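Local coordinates for protein glucanase (Clostridium thermocellum, PDB 5GXX) that probably hydrolyses beta-1,4-glucan chains of cellulose as a family 9 endoglucanase belonging to the cellulosome, at residues Tyr7-Ile15 against Ser82-Asn91; Ser107-Asp118 against Met132-Lys140. The protein carries 1 engineered substitution. All blocks are in the same frame, centred on the assembly; numbering follows the deposited sequence.

Contact 1. Residues Tyr7-Ile15 against Ser82-Asn91; sequences YAEALQKAI and SGQRLHLERN
Gln84 meets Gln12 through the torsions of its side chain: CG stands beside the backbone N (chi1 -58°), and a single bend at chi2 lays the amide against the flank of helix 7-15. Its CD comes to 3.6 Å from Gln12 CB, and OE1 lies 3.4 Å from Gln12 CA, while the two amide planes are turned 58° from each other. The Gln12 side chain runs on extended, and its own OE1 accepts from the backbone N of Leu434. Two bonds hold the Gln84 amide in its rotation. NE2 donates to Ser82 O in the plane of the amide, and OE1 accepts from a water, 2.7 Å away, that also donates to Gln12 O, so this water links the two segments.

Nearer the backbone, Ile15 CD1 and Leu11 CD2 both close on Gln84 CB, at 3.7 Å and 3.9 Å. The other branch of Ile15 reaches further along helix 85-101, where CG2 lies 3.7 Å from Asn91 ND2. That amide nitrogen is fixed by His87 O and by Glu19. At the opposite end Ala8 CB packs on Ser82 CB, 4.1 Å away. Ser82 OG accepts from Gln84 N, closing an ST turn, and is also bonded to Ile79 O.

The axes of segments 7-15 and 85-91 run 23° from parallel, with a closest approach of 10.1 Å; this is helix-to-helix packing inside the catalytic domain, consistent with the (alpha/alpha)6 barrel of glycoside hydrolase family 9.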
loop_
_atom_site.group_PDB
_atom_site.type_symbol
_atom_site.label_atom_id
_atom_site.label_comp_id
_atom_site.label_asym_id
_atom_site.label_seq_id
_atom_site.Cartn_x
_atom_site.Cartn_y
_atom_site.Cartn_z
ATOM N N TYR A 7 -22.741 -20.006 -46.491
ATOM C CA TYR A 7 -21.289 -19.891 -46.613
ATOM C C TYR A 7 -20.851 -18.490 -47.013
ATOM O O TYR A 7 -19.779 -18.057 -46.601
ATOM C CB TYR A 7 -20.699 -20.915 -47.590
ATOM C CG TYR A 7 -21.011 -22.351 -47.213
ATOM C CD1 TYR A 7 -20.413 -22.947 -46.099
ATOM C CD2 TYR A 7 -21.881 -23.115 -47.991
ATOM C CE1 TYR A 7 -20.697 -24.267 -45.770
ATOM C CE2 TYR A 7 -22.175 -24.437 -47.662
ATOM C CZ TYR A 7 -21.598 -24.994 -46.547
ATOM O OH TYR A 7 -21.887 -26.308 -46.246
ATOM N N ALA A 8 -21.683 -17.771 -47.771
ATOM C CA ALA A 8 -21.372 -16.383 -48.115
ATOM C C ALA A 8 -21.321 -15.486 -46.883
ATOM O O ALA A 8 -20.443 -14.636 -46.772
ATOM C CB ALA A 8 -22.373 -15.815 -49.129
ATOM N N GLU A 9 -22.272 -15.669 -45.970
ATOM C CA GLU A 9 -22.273 -14.896 -44.720
ATOM C C GLU A 9 -21.091 -15.302 -43.843
ATOM O O GLU A 9 -20.429 -14.450 -43.256
ATOM C CB GLU A 9 -23.581 -15.053 -43.939
ATOM C CG GLU A 9 -23.631 -14.212 -42.663
ATOM C CD GLU A 9 -24.831 -14.554 -41.807
ATOM O OE1 GLU A 9 -25.909 -14.811 -42.389
ATOM O OE2 GLU A 9 -24.713 -14.559 -40.565
ATOM N N ALA A 10 -20.818 -16.601 -43.752
ATOM C CA ALA A 10 -19.623 -17.055 -43.033
ATOM C C ALA A 10 -18.348 -16.417 -43.590
ATOM O O ALA A 10 -17.476 -15.943 -42.849
ATOM C CB ALA A 10 -19.531 -18.559 -43.105
ATOM N N LEU A 11 -18.226 -16.407 -44.911
ATOM C CA LEU A 11 -17.083 -15.777 -45.562
ATOM C C LEU A 11 -16.963 -14.292 -45.272
ATOM O O LEU A 11 -15.856 -13.812 -44.951
ATOM C CB LEU A 11 -17.173 -15.998 -47.074
ATOM C CG LEU A 11 -16.074 -15.334 -47.903
ATOM C CD1 LEU A 11 -14.715 -15.922 -47.526
ATOM C CD2 LEU A 11 -16.369 -15.519 -49.401
ATOM N N GLN A 12 -18.086 -13.591 -45.401
ATOM C CA GLN A 12 -18.196 -12.168 -45.106
ATOM C C GLN A 12 -17.677 -11.863 -43.703
ATOM O O GLN A 12 -16.880 -10.942 -43.507
ATOM C CB GLN A 12 -19.662 -11.741 -45.270
ATOM C CG GLN A 12 -20.011 -10.326 -44.816
ATOM C CD GLN A 12 -21.515 -10.099 -44.829
ATOM O OE1 GLN A 12 -22.290 -10.997 -44.470
ATOM N NE2 GLN A 12 -21.937 -8.900 -45.240
ATOM N N LYS A 13 -18.092 -12.670 -42.731
ATOM C CA LYS A 13 -17.665 -12.469 -41.356
ATOM C C LYS A 13 -16.209 -12.858 -41.147
ATOM O O LYS A 13 -15.473 -12.137 -40.470
ATOM C CB LYS A 13 -18.625 -13.173 -40.387
ATOM C CG LYS A 13 -19.959 -12.447 -40.376
ATOM C CD LYS A 13 -21.038 -13.172 -39.581
ATOM C CE LYS A 13 -22.281 -12.273 -39.541
ATOM N NZ LYS A 13 -23.379 -12.894 -38.754
ATOM N N ALA A 14 -15.811 -13.977 -41.744
ATOM C CA ALA A 14 -14.450 -14.489 -41.605
ATOM C C ALA A 14 -13.392 -13.523 -42.136
ATOM O O ALA A 14 -12.297 -13.453 -41.581
ATOM C CB ALA A 14 -14.314 -15.895 -42.220
ATOM N N ILE A 15 -13.763 -12.729 -43.140
ATOM C CA ILE A 15 -12.888 -11.680 -43.660
ATOM C C ILE A 15 -12.824 -10.468 -42.740
ATOM O O ILE A 15 -11.738 -9.916 -42.502
ATOM C CB ILE A 15 -13.347 -11.251 -45.070
ATOM C CG1 ILE A 15 -13.231 -12.437 -46.030
ATOM C CG2 ILE A 15 -12.502 -10.069 -45.592
ATOM C CD1 ILE A 15 -14.047 -12.231 -47.312
ATOM N N SER A 82 -21.022 -13.634 -53.829
ATOM C CA SER A 82 -20.903 -13.377 -52.391
ATOM C C SER A 82 -20.627 -11.909 -52.070
ATOM O O SER A 82 -20.850 -11.472 -50.940
ATOM C CB SER A 82 -19.772 -14.213 -51.791
ATOM O OG SER A 82 -18.510 -13.738 -52.233
ATOM N N GLY A 83 -20.093 -11.170 -53.039
ATOM C CA GLY A 83 -19.765 -9.758 -52.856
ATOM C C GLY A 83 -18.544 -9.525 -51.983
ATOM O O GLY A 83 -18.290 -8.407 -51.537
ATOM N N GLN A 84 -17.779 -10.579 -51.734
ATOM C CA GLN A 84 -16.647 -10.482 -50.810
ATOM C C GLN A 84 -15.260 -10.320 -51.426
ATOM O O GLN A 84 -14.292 -10.108 -50.693
ATOM C CB GLN A 84 -16.654 -11.692 -49.864
ATOM C CG GLN A 84 -17.978 -11.779 -49.085
ATOM C CD GLN A 84 -18.324 -10.482 -48.388
ATOM O OE1 GLN A 84 -17.510 -9.945 -47.638
ATOM N NE2 GLN A 84 -19.526 -9.955 -48.640
ATOM N N ARG A 85 -15.134 -10.429 -52.750
ATOM C CA ARG A 85 -13.824 -10.327 -53.389
ATOM C C ARG A 85 -13.049 -9.057 -53.033
ATOM O O ARG A 85 -11.875 -9.145 -52.663
ATOM C CB ARG A 85 -13.911 -10.438 -54.908
ATOM C CG ARG A 85 -12.516 -10.540 -55.508
ATOM C CD ARG A 85 -12.564 -10.643 -57.022
ATOM N NE ARG A 85 -11.232 -10.903 -57.555
ATOM C CZ ARG A 85 -10.999 -11.490 -58.725
ATOM N NH1 ARG A 85 -12.007 -11.875 -59.497
ATOM N NH2 ARG A 85 -9.752 -11.703 -59.122
ATOM N N LEU A 86 -13.684 -7.893 -53.133
ATOM C CA LEU A 86 -12.976 -6.650 -52.869
ATOM C C LEU A 86 -12.612 -6.522 -51.391
ATOM O O LEU A 86 -11.539 -6.010 -51.061
ATOM C CB LEU A 86 -13.771 -5.429 -53.355
ATOM C CG LEU A 86 -13.877 -5.271 -54.882
ATOM C CD1 LEU A 86 -15.065 -4.390 -55.288
ATOM C CD2 LEU A 86 -12.567 -4.750 -55.494
ATOM N N HIS A 87 -13.495 -6.979 -50.506
ATOM C CA HIS A 87 -13.145 -7.054 -49.081
ATOM C C HIS A 87 -11.903 -7.893 -48.821
ATOM O O HIS A 87 -11.011 -7.481 -48.062
ATOM C CB HIS A 87 -14.288 -7.598 -48.220
ATOM C CG HIS A 87 -15.463 -6.676 -48.134
ATOM N ND1 HIS A 87 -15.373 -5.397 -47.631
ATOM C CD2 HIS A 87 -16.750 -6.839 -48.521
ATOM C CE1 HIS A 87 -16.555 -4.812 -47.701
ATOM N NE2 HIS A 87 -17.412 -5.671 -48.227
ATOM N N LEU A 88 -11.867 -9.081 -49.424
ATOM C CA LEU A 88 -10.730 -9.977 -49.260
ATOM C C LEU A 88 -9.446 -9.371 -49.835
ATOM O O LEU A 88 -8.391 -9.438 -49.202
ATOM C CB LEU A 88 -11.054 -11.349 -49.856
ATOM C CG LEU A 88 -9.965 -12.415 -49.720
ATOM C CD1 LEU A 88 -9.428 -12.534 -48.289
ATOM C CD2 LEU A 88 -10.468 -13.770 -50.207
ATOM N N GLU A 89 -9.541 -8.763 -51.016
ATOM C CA GLU A 89 -8.375 -8.162 -51.653
ATOM C C GLU A 89 -7.705 -7.063 -50.836
ATOM O O GLU A 89 -6.490 -7.094 -50.624
ATOM C CB GLU A 89 -8.731 -7.630 -53.041
ATOM C CG GLU A 89 -8.781 -8.752 -54.074
ATOM C CD GLU A 89 -9.329 -8.309 -55.408
ATOM O OE1 GLU A 89 -9.784 -7.151 -55.521
ATOM O OE2 GLU A 89 -9.317 -9.140 -56.335
ATOM N N ARG A 90 -8.483 -6.093 -50.374
ATOM C CA ARG A 90 -7.907 -4.979 -49.625
ATOM C C ARG A 90 -7.457 -5.386 -48.223
ATOM O O ARG A 90 -6.481 -4.848 -47.702
ATOM C CB ARG A 90 -8.821 -3.750 -49.604
ATOM C CG ARG A 90 -10.139 -3.899 -48.842
ATOM C CD ARG A 90 -11.037 -2.719 -49.215
ATOM N NE ARG A 90 -12.260 -2.706 -48.413
ATOM C CZ ARG A 90 -13.247 -1.821 -48.520
ATOM N NH1 ARG A 90 -13.191 -0.851 -49.428
ATOM N NH2 ARG A 90 -14.289 -1.906 -47.695
ATOM N N ASN A 91 -8.128 -6.364 -47.618
ATOM C CA ASN A 91 -7.608 -6.901 -46.364
ATOM C C ASN A 91 -6.252 -7.578 -46.551
ATOM O O ASN A 91 -5.362 -7.409 -45.718
ATOM C CB ASN A 91 -8.626 -7.837 -45.711
ATOM C CG ASN A 91 -9.557 -7.075 -44.804
ATOM O OD1 ASN A 91 -9.163 -6.643 -43.722
ATOM N ND2 ASN A 91 -10.773 -6.827 -45.268
HETATM O O HOH W 1 -16.433 -8.914 -45.378
#

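Contact 2. Residues Ser107-Asp118 against Met132-Lys140; sequences SVVYQIGDGAAD and MTRPYFVGK
Phe137 runs from the bulge to the end of strand 108-112, touching Tyr110, Gln111 and Gly113. Its CB sits over one face of the Tyr110 ring, offset toward the rim, in a CH-pi contact 4.2 Å from the centroid. CG, set beside the backbone N (chi1 -57°), and CD1 lie 4.2 and 3.7 Å from Gln111 CB, the ring heading along the Gln111 side chain. Further out, CE1 approaches Gly113 O at 3.3 Å, and the side chain also touches Ala186. The Gly113 carbonyl receives Gln111 NE2 in its plane through a nearly straight bond (175°), so the amide, which also donates to Ala186 O, is held alongside the ring.

In the backbone, the strands pair antiparallel, and a beta bulge between Val109 and Gln111 shifts the register by one. Tyr110 N still donates to Phe137 O, at 2.8 Å, whereas Gln111 N is buried without a partner. On the other face Ile112 CD1 packs on Tyr136 CB, 3.6 Å away. Past the strands, Arg134 NH1 and Asp118 OD2 form a long salt bridge of 3.5 Å, bridged by a water; Arg134 also pairs with Asp42, and Asp118 OD1 accepts from His54 N.

Strand 108-112 is the middle of a three-stranded antiparallel sheet between 56-57 and 136-139, with Val108 resting on helices 142-158 and 162-178 and Asp114 capping helix 115-120.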
loop_
_atom_site.group_PDB
_atom_site.type_symbol
_atom_site.label_atom_id
_atom_site.label_comp_id
_atom_site.label_asym_id
_atom_site.label_seq_id
_atom_site.Cartn_x
_atom_site.Cartn_y
_atom_site.Cartn_z
ATOM N N SER A 107 18.270 -7.839 -44.083
ATOM C CA SER A 107 17.501 -8.317 -42.938
ATOM C C SER A 107 16.100 -7.719 -43.010
ATOM O O SER A 107 15.819 -6.876 -43.856
ATOM C CB SER A 107 18.176 -7.929 -41.619
ATOM O OG SER A 107 18.446 -6.539 -41.582
ATOM N N VAL A 108 15.202 -8.179 -42.145
ATOM C CA VAL A 108 13.854 -7.613 -42.057
ATOM C C VAL A 108 13.520 -7.412 -40.588
ATOM O O VAL A 108 14.108 -8.088 -39.737
ATOM C CB VAL A 108 12.780 -8.533 -42.720
ATOM C CG1 VAL A 108 13.067 -8.714 -44.216
ATOM C CG2 VAL A 108 12.657 -9.893 -42.011
ATOM N N VAL A 109 12.606 -6.487 -40.299
ATOM C CA VAL A 109 11.915 -6.458 -39.013
ATOM C C VAL A 109 10.984 -7.666 -39.052
ATOM O O VAL A 109 10.157 -7.761 -39.964
ATOM C CB VAL A 109 11.059 -5.186 -38.832
ATOM C CG1 VAL A 109 10.202 -5.293 -37.577
ATOM C CG2 VAL A 109 11.948 -3.945 -38.751
ATOM N N TYR A 110 11.122 -8.572 -38.087
ATOM C CA TYR A 110 10.312 -9.799 -38.078
ATOM C C TYR A 110 9.359 -9.939 -36.899
ATOM O O TYR A 110 8.618 -10.920 -36.819
ATOM C CB TYR A 110 11.205 -11.044 -38.206
ATOM C CG TYR A 110 12.001 -11.445 -36.976
ATOM C CD1 TYR A 110 13.275 -10.919 -36.734
ATOM C CD2 TYR A 110 11.503 -12.392 -36.074
ATOM C CE1 TYR A 110 14.010 -11.316 -35.614
ATOM C CE2 TYR A 110 12.222 -12.784 -34.948
ATOM C CZ TYR A 110 13.486 -12.249 -34.731
ATOM O OH TYR A 110 14.202 -12.635 -33.616
ATOM N N GLN A 111 9.384 -8.978 -35.981
ATOM C CA GLN A 111 8.467 -8.980 -34.859
ATOM C C GLN A 111 8.309 -7.582 -34.286
ATOM O O GLN A 111 9.272 -6.820 -34.214
ATOM C CB GLN A 111 8.959 -9.951 -33.784
ATOM C CG GLN A 111 7.996 -10.159 -32.631
ATOM C CD GLN A 111 8.349 -11.350 -31.778
ATOM O OE1 GLN A 111 8.663 -12.428 -32.279
ATOM N NE2 GLN A 111 8.257 -11.169 -30.469
ATOM N N ILE A 112 7.095 -7.230 -33.872
ATOM C CA ILE A 112 6.867 -6.010 -33.097
ATOM C C ILE A 112 6.178 -6.414 -31.805
ATOM O O ILE A 112 5.134 -7.056 -31.825
ATOM C CB ILE A 112 5.969 -4.964 -33.803
ATOM C CG1 ILE A 112 6.477 -4.561 -35.196
ATOM C CG2 ILE A 112 5.755 -3.724 -32.907
ATOM C CD1 ILE A 112 7.820 -3.854 -35.247
ATOM N N GLY A 113 6.771 -6.064 -30.670
ATOM C CA GLY A 113 6.237 -6.480 -29.386
ATOM C C GLY A 113 6.950 -7.699 -28.821
ATOM O O GLY A 113 7.434 -8.571 -29.555
ATOM N N ASP A 114 7.012 -7.729 -27.494
ATOM C CA ASP A 114 7.611 -8.801 -26.714
ATOM C C ASP A 114 6.469 -9.682 -26.244
ATOM O O ASP A 114 5.562 -9.203 -25.570
ATOM C CB ASP A 114 8.321 -8.179 -25.506
ATOM C CG ASP A 114 9.017 -9.207 -24.624
ATOM O OD1 ASP A 114 8.337 -9.979 -23.913
ATOM O OD2 ASP A 114 10.266 -9.204 -24.588
ATOM N N GLY A 115 6.515 -10.956 -26.624
ATOM C CA GLY A 115 5.449 -11.910 -26.317
ATOM C C GLY A 115 5.056 -11.930 -24.852
ATOM O O GLY A 115 3.879 -11.780 -24.502
ATOM N N ALA A 116 6.039 -12.129 -23.978
ATOM C CA ALA A 116 5.769 -12.225 -22.550
ATOM C C ALA A 116 5.217 -10.941 -21.941
ATOM O O ALA A 116 4.244 -10.983 -21.180
ATOM C CB ALA A 116 7.017 -12.670 -21.802
ATOM N N ALA A 117 5.837 -9.818 -22.287
ATOM C CA ALA A 117 5.354 -8.508 -21.857
ATOM C C ALA A 117 3.939 -8.222 -22.360
ATOM O O ALA A 117 3.081 -7.787 -21.590
ATOM C CB ALA A 117 6.317 -7.404 -22.310
ATOM N N ASP A 118 3.698 -8.485 -23.642
ATOM C CA ASP A 118 2.375 -8.263 -24.232
ATOM C C ASP A 118 1.287 -9.095 -23.530
ATOM O O ASP A 118 0.226 -8.580 -23.158
ATOM C CB ASP A 118 2.450 -8.543 -25.741
ATOM C CG ASP A 118 1.210 -8.089 -26.496
ATOM O OD1 ASP A 118 0.203 -8.844 -26.475
ATOM O OD2 ASP A 118 1.263 -6.984 -27.081
ATOM N N MET A 132 2.984 0.019 -21.630
ATOM C CA MET A 132 4.325 -0.464 -21.952
ATOM C C MET A 132 4.860 0.123 -23.255
ATOM O O MET A 132 4.107 0.661 -24.067
ATOM C CB MET A 132 4.334 -1.991 -22.025
ATOM C CG MET A 132 3.681 -2.553 -23.294
ATOM S SD MET A 132 3.390 -4.332 -23.269
ATOM C CE MET A 132 2.010 -4.496 -22.147
ATOM N N THR A 133 6.170 -0.018 -23.436
ATOM C CA THR A 133 6.891 0.416 -24.631
ATOM C C THR A 133 7.335 -0.814 -25.422
ATOM O O THR A 133 7.977 -1.725 -24.895
ATOM C CB THR A 133 8.097 1.320 -24.264
ATOM O OG1 THR A 133 7.607 2.445 -23.528
ATOM C CG2 THR A 133 8.792 1.849 -25.509
ATOM N N ARG A 134 6.970 -0.837 -26.696
ATOM C CA ARG A 134 7.076 -2.053 -27.482
ATOM C C ARG A 134 8.372 -2.127 -28.288
ATOM O O ARG A 134 8.648 -1.250 -29.116
ATOM C CB ARG A 134 5.883 -2.145 -28.436
ATOM C CG ARG A 134 4.583 -2.369 -27.705
ATOM C CD ARG A 134 3.379 -1.821 -28.465
ATOM N NE ARG A 134 3.157 -2.339 -29.816
ATOM C CZ ARG A 134 2.630 -3.530 -30.094
ATOM N NH1 ARG A 134 2.320 -4.370 -29.115
ATOM N NH2 ARG A 134 2.425 -3.884 -31.361
ATOM N N PRO A 135 9.146 -3.202 -28.082
ATOM C CA PRO A 135 10.357 -3.362 -28.872
ATOM C C PRO A 135 10.098 -3.851 -30.297
ATOM O O PRO A 135 8.975 -4.236 -30.641
ATOM C CB PRO A 135 11.124 -4.436 -28.099
ATOM C CG PRO A 135 10.053 -5.278 -27.520
ATOM C CD PRO A 135 8.993 -4.288 -27.095
ATOM N N TYR A 136 11.132 -3.845 -31.126
ATOM C CA TYR A 136 11.086 -4.546 -32.400
ATOM C C TYR A 136 12.298 -5.459 -32.515
ATOM O O TYR A 136 13.246 -5.368 -31.715
ATOM C CB TYR A 136 10.987 -3.572 -33.568
ATOM C CG TYR A 136 12.203 -2.693 -33.779
ATOM C CD1 TYR A 136 13.229 -3.114 -34.622
ATOM C CD2 TYR A 136 12.317 -1.446 -33.165
ATOM C CE1 TYR A 136 14.347 -2.326 -34.848
ATOM C CE2 TYR A 136 13.441 -0.651 -33.380
ATOM C CZ TYR A 136 14.445 -1.105 -34.224
ATOM O OH TYR A 136 15.561 -0.327 -34.462
ATOM N N PHE A 137 12.238 -6.351 -33.499
ATOM C CA PHE A 137 13.249 -7.380 -33.679
ATOM C C PHE A 137 13.613 -7.492 -35.151
ATOM O O PHE A 137 12.738 -7.479 -36.019
ATOM C CB PHE A 137 12.727 -8.708 -33.116
ATOM C CG PHE A 137 12.328 -8.614 -31.676
ATOM C CD1 PHE A 137 11.053 -8.183 -31.317
ATOM C CD2 PHE A 137 13.243 -8.906 -30.676
ATOM C CE1 PHE A 137 10.680 -8.058 -29.981
ATOM C CE2 PHE A 137 12.888 -8.788 -29.335
ATOM C CZ PHE A 137 11.607 -8.365 -28.983
ATOM N N VAL A 138 14.910 -7.559 -35.435
ATOM C CA VAL A 138 15.416 -7.635 -36.798
ATOM C C VAL A 138 16.256 -8.900 -36.941
ATOM O O VAL A 138 16.882 -9.352 -35.975
ATOM C CB VAL A 138 16.228 -6.380 -37.161
ATOM C CG1 VAL A 138 15.277 -5.190 -37.290
ATOM C CG2 VAL A 138 17.304 -6.113 -36.102
ATOM N N GLY A 139 16.211 -9.502 -38.126
ATOM C CA GLY A 139 16.952 -10.727 -38.411
ATOM C C GLY A 139 16.755 -11.181 -39.845
ATOM O O GLY A 139 16.158 -10.466 -40.654
ATOM N N LYS A 140 17.246 -12.377 -40.150
ATOM C CA LYS A 140 17.125 -12.940 -41.487
ATOM C C LYS A 140 16.798 -14.429 -41.452
ATOM O O LYS A 140 17.204 -15.184 -42.334
ATOM C CB LYS A 140 18.409 -12.689 -42.286
ATOM C CG LYS A 140 19.672 -13.058 -41.530
ATOM C CD LYS A 140 20.947 -12.783 -42.327
ATOM C CE LYS A 140 22.144 -13.241 -41.512
ATOM N NZ LYS A 140 23.407 -13.283 -42.299
HETATM O O HOH W 2 2.958 -5.074 -26.376
#

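How the contacts relate
Both contacts belong to the family 9 catalytic region, and they follow one another in series: contact 1 closes at Asn91 before contact 2 opens at Ser107. Helix 85-101 leads from the first toward the second, since strand 108-112 is the next element in the chain. Their centres are 30 Å apart and their nearest atoms about 16 Å, so they do not touch. Contact 1 is a buried junction of two helices, with helix 412-429 beside 7-15 and helix 58-75 beside 85-101. Contact 2 is a partly buried pairing of the central and an outer strand of a small sheet. One thus packs the helical body, while the other belongs to a sheet bordering helices 142-158 and 162-178.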